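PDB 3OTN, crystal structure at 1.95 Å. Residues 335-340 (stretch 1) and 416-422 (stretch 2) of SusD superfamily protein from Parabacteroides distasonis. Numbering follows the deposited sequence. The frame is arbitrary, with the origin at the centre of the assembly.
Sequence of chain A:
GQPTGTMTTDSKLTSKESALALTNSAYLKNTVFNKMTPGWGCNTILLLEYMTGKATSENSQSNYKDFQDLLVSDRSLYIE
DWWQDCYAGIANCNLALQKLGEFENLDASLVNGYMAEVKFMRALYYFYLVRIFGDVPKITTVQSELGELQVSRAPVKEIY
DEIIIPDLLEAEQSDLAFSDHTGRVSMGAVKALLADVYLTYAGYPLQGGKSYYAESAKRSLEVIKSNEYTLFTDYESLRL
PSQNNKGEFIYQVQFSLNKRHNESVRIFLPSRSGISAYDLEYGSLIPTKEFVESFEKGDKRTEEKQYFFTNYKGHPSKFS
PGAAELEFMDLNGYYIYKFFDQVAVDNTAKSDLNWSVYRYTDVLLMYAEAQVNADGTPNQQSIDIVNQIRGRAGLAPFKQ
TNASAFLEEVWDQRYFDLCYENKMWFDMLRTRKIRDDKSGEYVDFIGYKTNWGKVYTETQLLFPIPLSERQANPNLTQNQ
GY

Stretch 1 (335-340) YIYKFF
Stretch 2 (416-422) FDLCYEN

This is a small, buried contact between two turns of one chain, in which a single extended lysine supplies every hydrogen bond across the interface and two apolar contacts, both involving Tyr 420, lie to one side of its ammonium end. About 298 Å² of surface is covered, counting both sides, and the touching residues lie at least 79 positions apart in sequence.

Stretch 1 leaves a strand at Tyr 335 and Ile 336 (phi/psi -130/154 and -75/119) and enters a type I turn from Tyr 337 to Phe 340, closed by Phe 340 N to Tyr 337 O at 3.0 Å. Lys 338 (-52/-31) and Phe 339 (-118/28) occupy its central positions. Stretch 2 comes out of a helix into a type II turn from Leu 418 to Glu 421, with Glu 421 N to Leu 418 O at 3.3 Å; its central residues are Cys 419 (-58/141) and Tyr 420, whose phi/psi of 67/22 is left-handed. The nearest CA atoms across the stretches are those of Ile 336 and Tyr 420, 8.5 Å apart.

Lys 338 points its CA-to-CB bond toward stretch 2, and all four chi angles are t (-167°, 167°, 172°, 171°), so the side chain spans the gap nearly fully stretched. Lys 338 NZ donates to Asp 417 O at 2.9 Å, to Cys 419 O at 2.7 Å and to Glu 421 OE2 at 2.7 Å, the last also a salt bridge. An ammonium group has three hydrogens, and three acceptors match them; the carboxylate offsets the charge in a buried setting. Glu 421 leaves its backbone sideways, but with chi1 m, chi2 t and chi3 48° its end comes nearer to the lysine. Cys 419, chi1 p, brings SG to 3.7 Å from Lys 338 NZ, a contact rather than a hydrogen bond.

Ile 336 and Tyr 420 both point toward the opposing stretch. Ile 336 (chi1 m, chi2 149°, between wells) sets CD1 over one face of the Tyr 420 ring, 3.6 Å from its centroid and 13° off the normal, a CH-pi contact suited to a slender aliphatic tip. Tyr 420 has chi1 -50° and chi2 -61°; its OH is hydrogen-bonded elsewhere in the structure.

Phe 339, also directed toward stretch 2 (chi1 -49°, chi2 -62°), packs its CE2 4.2 Å from Tyr 420 CB, while Glu 421 CG lies at the ring edge, 3.8 Å from Phe 339 CZ; a flat apolar ring suits these aliphatic neighbours. Phe 339 CE2 also comes within 3.4 Å of Tyr 420 O, a carbonyl buried here without a hydrogen-bond partner.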

# COMPACT_ATOMS: atom_id res chain seq x y z
N TYR A 335 -4.54 -3.06 20.01
CA TYR A 335 -4.46 -1.95 19.08
C TYR A 335 -3.16 -2.03 18.30
O TYR A 335 -2.17 -2.63 18.78
CB TYR A 335 -4.58 -0.64 19.83
CG TYR A 335 -5.94 -0.49 20.46
CD1 TYR A 335 -6.99 0.12 19.75
CD2 TYR A 335 -6.21 -1.01 21.73
CE1 TYR A 335 -8.28 0.22 20.30
CE2 TYR A 335 -7.50 -0.91 22.30
CZ TYR A 335 -8.52 -0.29 21.58
OH TYR A 335 -9.78 -0.17 22.12
N ILE A 336 -3.17 -1.46 17.10
CA ILE A 336 -1.98 -1.41 16.27
C ILE A 336 -0.99 -0.37 16.78
O ILE A 336 -1.30 0.81 16.86
CB ILE A 336 -2.31 -1.17 14.79
CG1 ILE A 336 -3.07 -2.39 14.24
CG2 ILE A 336 -0.97 -0.97 14.02
CD1 ILE A 336 -4.10 -2.09 13.10
N TYR A 337 0.20 -0.86 17.14
CA TYR A 337 1.35 -0.08 17.58
C TYR A 337 2.40 0.07 16.48
O TYR A 337 3.34 0.87 16.63
CB TYR A 337 2.02 -0.79 18.77
CG TYR A 337 2.87 0.07 19.67
CD1 TYR A 337 2.32 1.11 20.42
CD2 TYR A 337 4.26 -0.16 19.78
CE1 TYR A 337 3.12 1.89 21.27
CE2 TYR A 337 5.05 0.64 20.63
CZ TYR A 337 4.47 1.64 21.37
OH TYR A 337 5.25 2.42 22.21
N LYS A 338 2.23 -0.65 15.37
CA LYS A 338 3.23 -0.70 14.27
C LYS A 338 3.69 0.68 13.75
O LYS A 338 4.86 0.87 13.39
CB LYS A 338 2.64 -1.55 13.15
CG LYS A 338 3.54 -1.99 12.08
CD LYS A 338 2.84 -3.07 11.25
CE LYS A 338 3.65 -3.40 10.05
NZ LYS A 338 3.17 -4.58 9.31
N PHE A 339 2.79 1.65 13.82
CA PHE A 339 3.02 3.00 13.28
C PHE A 339 2.98 4.09 14.36
O PHE A 339 2.73 5.22 14.05
CB PHE A 339 1.98 3.27 12.20
CG PHE A 339 1.85 2.15 11.19
CD1 PHE A 339 2.94 1.81 10.40
CD2 PHE A 339 0.67 1.44 11.05
CE1 PHE A 339 2.84 0.79 9.44
CE2 PHE A 339 0.56 0.41 10.10
CZ PHE A 339 1.65 0.11 9.29
N PHE A 340 3.31 3.72 15.59
CA PHE A 340 3.24 4.61 16.75
C PHE A 340 4.48 5.53 16.83
O PHE A 340 5.50 5.23 17.47
CB PHE A 340 3.03 3.75 17.99
CG PHE A 340 2.61 4.50 19.23
CD1 PHE A 340 3.55 5.12 20.06
CD2 PHE A 340 1.27 4.46 19.64
CE1 PHE A 340 3.13 5.76 21.24
CE2 PHE A 340 0.87 5.10 20.77
CZ PHE A 340 1.80 5.74 21.60
N PHE A 416 1.74 -11.70 8.19
CA PHE A 416 2.26 -11.40 9.51
C PHE A 416 3.19 -10.20 9.55
O PHE A 416 3.14 -9.43 10.52
CB PHE A 416 2.92 -12.61 10.14
CG PHE A 416 1.96 -13.80 10.37
CD1 PHE A 416 0.70 -13.61 10.95
CD2 PHE A 416 2.36 -15.07 10.05
CE1 PHE A 416 -0.16 -14.72 11.17
CE2 PHE A 416 1.51 -16.18 10.27
CZ PHE A 416 0.26 -15.99 10.84
N ASP A 417 4.06 -10.07 8.56
CA ASP A 417 5.08 -9.02 8.54
C ASP A 417 4.58 -7.72 7.93
O ASP A 417 4.97 -6.63 8.38
CB ASP A 417 6.35 -9.46 7.80
CG ASP A 417 7.61 -9.09 8.55
OD1 ASP A 417 7.71 -9.55 9.70
OD2 ASP A 417 8.47 -8.33 8.01
N LEU A 418 3.75 -7.83 6.89
CA LEU A 418 3.22 -6.65 6.20
C LEU A 418 1.80 -6.21 6.60
O LEU A 418 1.18 -5.41 5.90
CB LEU A 418 3.30 -6.88 4.68
CG LEU A 418 4.66 -7.42 4.19
CD1 LEU A 418 4.59 -7.69 2.69
CD2 LEU A 418 5.77 -6.42 4.53
N CYS A 419 1.26 -6.72 7.70
CA CYS A 419 -0.10 -6.39 8.06
C CYS A 419 -0.32 -4.89 8.23
O CYS A 419 0.52 -4.21 8.79
CB CYS A 419 -0.53 -7.10 9.35
SG CYS A 419 0.60 -6.88 10.78
N TYR A 420 -1.49 -4.43 7.77
CA TYR A 420 -1.96 -3.07 7.91
C TYR A 420 -1.14 -2.06 7.14
O TYR A 420 -1.16 -0.88 7.47
CB TYR A 420 -2.12 -2.69 9.40
CG TYR A 420 -2.94 -3.76 10.14
CD1 TYR A 420 -4.24 -4.03 9.76
CD2 TYR A 420 -2.38 -4.52 11.14
CE1 TYR A 420 -4.99 -5.03 10.39
CE2 TYR A 420 -3.12 -5.54 11.78
CZ TYR A 420 -4.43 -5.78 11.39
OH TYR A 420 -5.20 -6.76 12.00
N GLU A 421 -0.42 -2.54 6.11
CA GLU A 421 0.41 -1.71 5.21
C GLU A 421 -0.17 -1.60 3.81
O GLU A 421 0.54 -1.25 2.86
CB GLU A 421 1.83 -2.29 5.13
CG GLU A 421 2.65 -2.22 6.40
CD GLU A 421 4.06 -2.87 6.26
OE1 GLU A 421 4.78 -2.58 5.30
OE2 GLU A 421 4.44 -3.67 7.13
N ASN A 422 -1.47 -1.89 3.66
CA ASN A 422 -2.17 -1.79 2.39
C ASN A 422 -1.64 -2.77 1.34
O ASN A 422 -1.56 -2.44 0.15
CB ASN A 422 -2.16 -0.31 1.85
CG ASN A 422 -3.27 0.59 2.47
OD1 ASN A 422 -3.46 1.71 1.99
ND2 ASN A 422 -3.95 0.15 3.53